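Local structure of alkaline serine protease AL20 (Nesterenkonia abyssinica, 3CP7) at residues A[5-9]-A[174-179]. The protein probably cleaves peptide bonds in proteins as a secreted, thermostable alkaline serine protease with a trypsin-like fold. Sequence-based numbering, arbitrary orientation.
Sequences DSPHI and FLGNGT
The rings of His8 and Phe174 meet obliquely, with their planes at 81° and their centroids 5.8 Å apart. Phe174 CZ lies at the imidazole edge, in its plane, 3.8 Å from His8 CE1. One face of the imidazole is backed by the carbonyl carbon of Ser6, offset toward the rim. The phenyl ring of Phe174 carries Thr179 O over the centre of one face, 3.6 Å above the plane. At its edge, in plane, Ile9 CD1 comes within 3.8 Å of Phe174 CE1. Thr179 O also lies near the imidazole plane, 3.4 Å from His8 CE1.

The polar link is a water at the imidazole edge. It hydrogen-bonds to His8 NE2 at 2.8 Å and to Thr179 OG1 at 2.7 Å. His8 ND1 is hydrogen-bonded to Asn26 OD1, so both ring nitrogens are engaged, which probably restricts the rotation of the ring. At chi1 46° the His8 CG is tucked between backbone N and C, which turns the ring back over Ser6. A leucine in place of His8 would probably leave Asn26 and the bridging water without their imidazole partners and weaken the tie to Thr179.

Thr179 CG2 touches both Ser6 CB and Ile9 CD1, the latter 3.9 Å away. The segment 5-9 is held in shape by a type I beta turn from Ser6 to Ile9, closed by the bond from Ile9 N to Ser6 O. Ser126 OG bonds to Gly176 O and Gly178 N in the loop after strand 172-175. The buried contact joins the N-terminal lead into strand 9-16 of one six-stranded sheet to the end of strand 172-175 and the loop that follows it, in the other, an interface between the two beta-barrel domains of the chymotrypsin-like fold.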
ATOM      1  N   ASP A   5      14.913 -14.491  24.670  1.00 13.78           N
ATOM      2  CA  ASP A   5      14.961 -15.717  23.878  1.00 13.85           C
ATOM      3  C   ASP A   5      14.288 -15.629  22.512  1.00 13.48           C
ATOM      4  O   ASP A   5      14.431 -16.530  21.700  1.00 13.72           O
ATOM      5  CB  ASP A   5      14.417 -16.891  24.685  1.00 14.47           C
ATOM      6  CG  ASP A   5      15.398 -17.369  25.737  1.00 16.46           C
ATOM      7  OD1 ASP A   5      16.622 -17.385  25.452  1.00 18.27           O
ATOM      8  OD2 ASP A   5      14.943 -17.716  26.844  1.00 19.36           O
ATOM      9  N   SER A   6      13.550 -14.555  22.258  1.00 12.39           N
ATOM     10  CA  SER A   6      12.855 -14.397  20.977  1.00 11.83           C
ATOM     11  C   SER A   6      12.949 -12.947  20.511  1.00 11.49           C
ATOM     12  O   SER A   6      11.928 -12.254  20.441  1.00 11.38           O
ATOM     13  CB  SER A   6      11.388 -14.837  21.103  1.00 12.01           C
ATOM     14  OG  SER A   6      10.719 -14.097  22.108  1.00 12.76           O
ATOM     15  N   PRO A   7      14.169 -12.464  20.216  1.00 10.37           N
ATOM     16  CA  PRO A   7      14.392 -11.042  19.956  1.00 10.59           C
ATOM     17  C   PRO A   7      13.802 -10.516  18.651  1.00  9.96           C
ATOM     18  O   PRO A   7      13.774  -9.306  18.452  1.00 10.78           O
ATOM     19  CB  PRO A   7      15.921 -10.923  19.932  1.00 11.07           C
ATOM     20  CG  PRO A   7      16.381 -12.277  19.521  1.00 10.86           C
ATOM     21  CD  PRO A   7      15.435 -13.230  20.170  1.00 10.69           C
ATOM     22  N   HIS A   8      13.339 -11.412  17.783  1.00  9.51           N
ATOM     23  CA  HIS A   8      12.588 -10.990  16.611  1.00  9.27           C
ATOM     24  C   HIS A   8      11.241 -10.379  16.999  1.00  9.26           C
ATOM     25  O   HIS A   8      10.710  -9.568  16.251  1.00  9.20           O
ATOM     26  CB  HIS A   8      12.403 -12.146  15.624  1.00  9.20           C
ATOM     27  CG  HIS A   8      11.962 -13.433  16.254  1.00  9.28           C
ATOM     28  ND1 HIS A   8      10.636 -13.800  16.348  1.00  8.67           N
ATOM     29  CD2 HIS A   8      12.669 -14.449  16.806  1.00  9.95           C
ATOM     30  CE1 HIS A   8      10.546 -14.987  16.927  1.00 10.01           C
ATOM     31  NE2 HIS A   8      11.770 -15.407  17.208  1.00 11.15           N
ATOM     32  N   ILE A   9      10.704 -10.762  18.160  1.00  9.24           N
ATOM     33  CA  ILE A   9       9.448 -10.169  18.651  1.00  8.94           C
ATOM     34  C   ILE A   9       9.790  -8.882  19.405  1.00  9.33           C
ATOM     35  O   ILE A   9      10.768  -8.847  20.159  1.00  9.07           O
ATOM     36  CB  ILE A   9       8.675 -11.119  19.597  1.00  8.95           C
ATOM     37  CG1 ILE A   9       8.617 -12.542  19.031  1.00  9.59           C
ATOM     38  CG2 ILE A   9       7.265 -10.569  19.821  1.00  9.45           C
ATOM     39  CD1 ILE A   9       7.951 -13.554  19.955  1.00  8.82           C
ATOM     40  N   PHE A 174       2.345 -17.622  15.714  1.00  8.97           N
ATOM     41  CA  PHE A 174       3.198 -18.647  15.116  1.00  9.21           C
ATOM     42  C   PHE A 174       2.459 -19.968  15.078  1.00  9.22           C
ATOM     43  O   PHE A 174       1.807 -20.355  16.057  1.00 10.10           O
ATOM     44  CB  PHE A 174       4.488 -18.820  15.922  1.00  9.26           C
ATOM     45  CG  PHE A 174       5.307 -17.571  16.027  1.00  9.22           C
ATOM     46  CD1 PHE A 174       5.508 -16.947  17.249  1.00  8.32           C
ATOM     47  CD2 PHE A 174       5.888 -17.026  14.890  1.00  9.53           C
ATOM     48  CE1 PHE A 174       6.283 -15.789  17.332  1.00  8.93           C
ATOM     49  CE2 PHE A 174       6.655 -15.859  14.964  1.00  9.61           C
ATOM     50  CZ  PHE A 174       6.860 -15.249  16.185  1.00  9.23           C
ATOM     51  N   LEU A 175       2.550 -20.645  13.939  1.00  9.72           N
ATOM     52  CA  LEU A 175       2.067 -22.016  13.849  1.00 10.41           C
ATOM     53  C   LEU A 175       2.817 -22.890  14.853  1.00 10.84           C
ATOM     54  O   LEU A 175       4.042 -22.816  14.952  1.00 11.26           O
ATOM     55  CB  LEU A 175       2.233 -22.547  12.425  1.00 10.79           C
ATOM     56  CG  LEU A 175       1.253 -21.903  11.443  1.00 10.83           C
ATOM     57  CD1 LEU A 175       1.722 -22.044   9.997  1.00 12.61           C
ATOM     58  CD2 LEU A 175      -0.139 -22.483  11.623  1.00 12.74           C
ATOM     59  N   GLY A 176       2.071 -23.698  15.604  1.00 11.54           N
ATOM     60  CA  GLY A 176       2.674 -24.658  16.526  1.00 11.94           C
ATOM     61  C   GLY A 176       2.977 -24.108  17.905  1.00 12.52           C
ATOM     62  O   GLY A 176       2.413 -23.087  18.312  1.00 12.94           O
ATOM     63  N   ASN A 177       3.866 -24.782  18.644  1.00 13.07           N
ATOM     64  CA  ASN A 177       4.145 -24.374  20.021  1.00 13.97           C
ATOM     65  C   ASN A 177       5.460 -23.619  20.116  1.00 13.31           C
ATOM     66  O   ASN A 177       6.506 -24.090  19.655  1.00 13.94           O
ATOM     67  CB  ASN A 177       4.081 -25.559  21.019  1.00 15.58           C
ATOM     68  CG  ASN A 177       3.325 -25.190  22.338  1.00 18.96           C
ATOM     69  OD1 ASN A 177       3.825 -24.442  23.177  1.00 24.06           O
ATOM     70  ND2 ASN A 177       2.112 -25.708  22.490  1.00 21.10           N
ATOM     71  N   GLY A 178       5.391 -22.425  20.693  1.00 12.46           N
ATOM     72  CA  GLY A 178       6.571 -21.608  20.922  1.00 12.31           C
ATOM     73  C   GLY A 178       6.778 -20.498  19.904  1.00 11.65           C
ATOM     74  O   GLY A 178       5.934 -20.261  19.031  1.00 11.25           O
ATOM     75  N   THR A 179       7.920 -19.832  20.014  1.00 11.73           N
ATOM     76  CA  THR A 179       8.228 -18.660  19.194  1.00 11.52           C
ATOM     77  C   THR A 179       8.937 -18.967  17.874  1.00 11.78           C
ATOM     78  O   THR A 179       9.200 -18.053  17.093  1.00 11.69           O
ATOM     79  CB  THR A 179       9.104 -17.669  19.973  1.00 11.48           C
ATOM     80  OG1 THR A 179      10.320 -18.320  20.359  1.00 12.03           O
ATOM     81  CG2 THR A 179       8.390 -17.182  21.223  1.00 11.71           C
TER
HETATM   82  O   HOH W   1      12.374 -17.702  18.702  1.00 14.30           O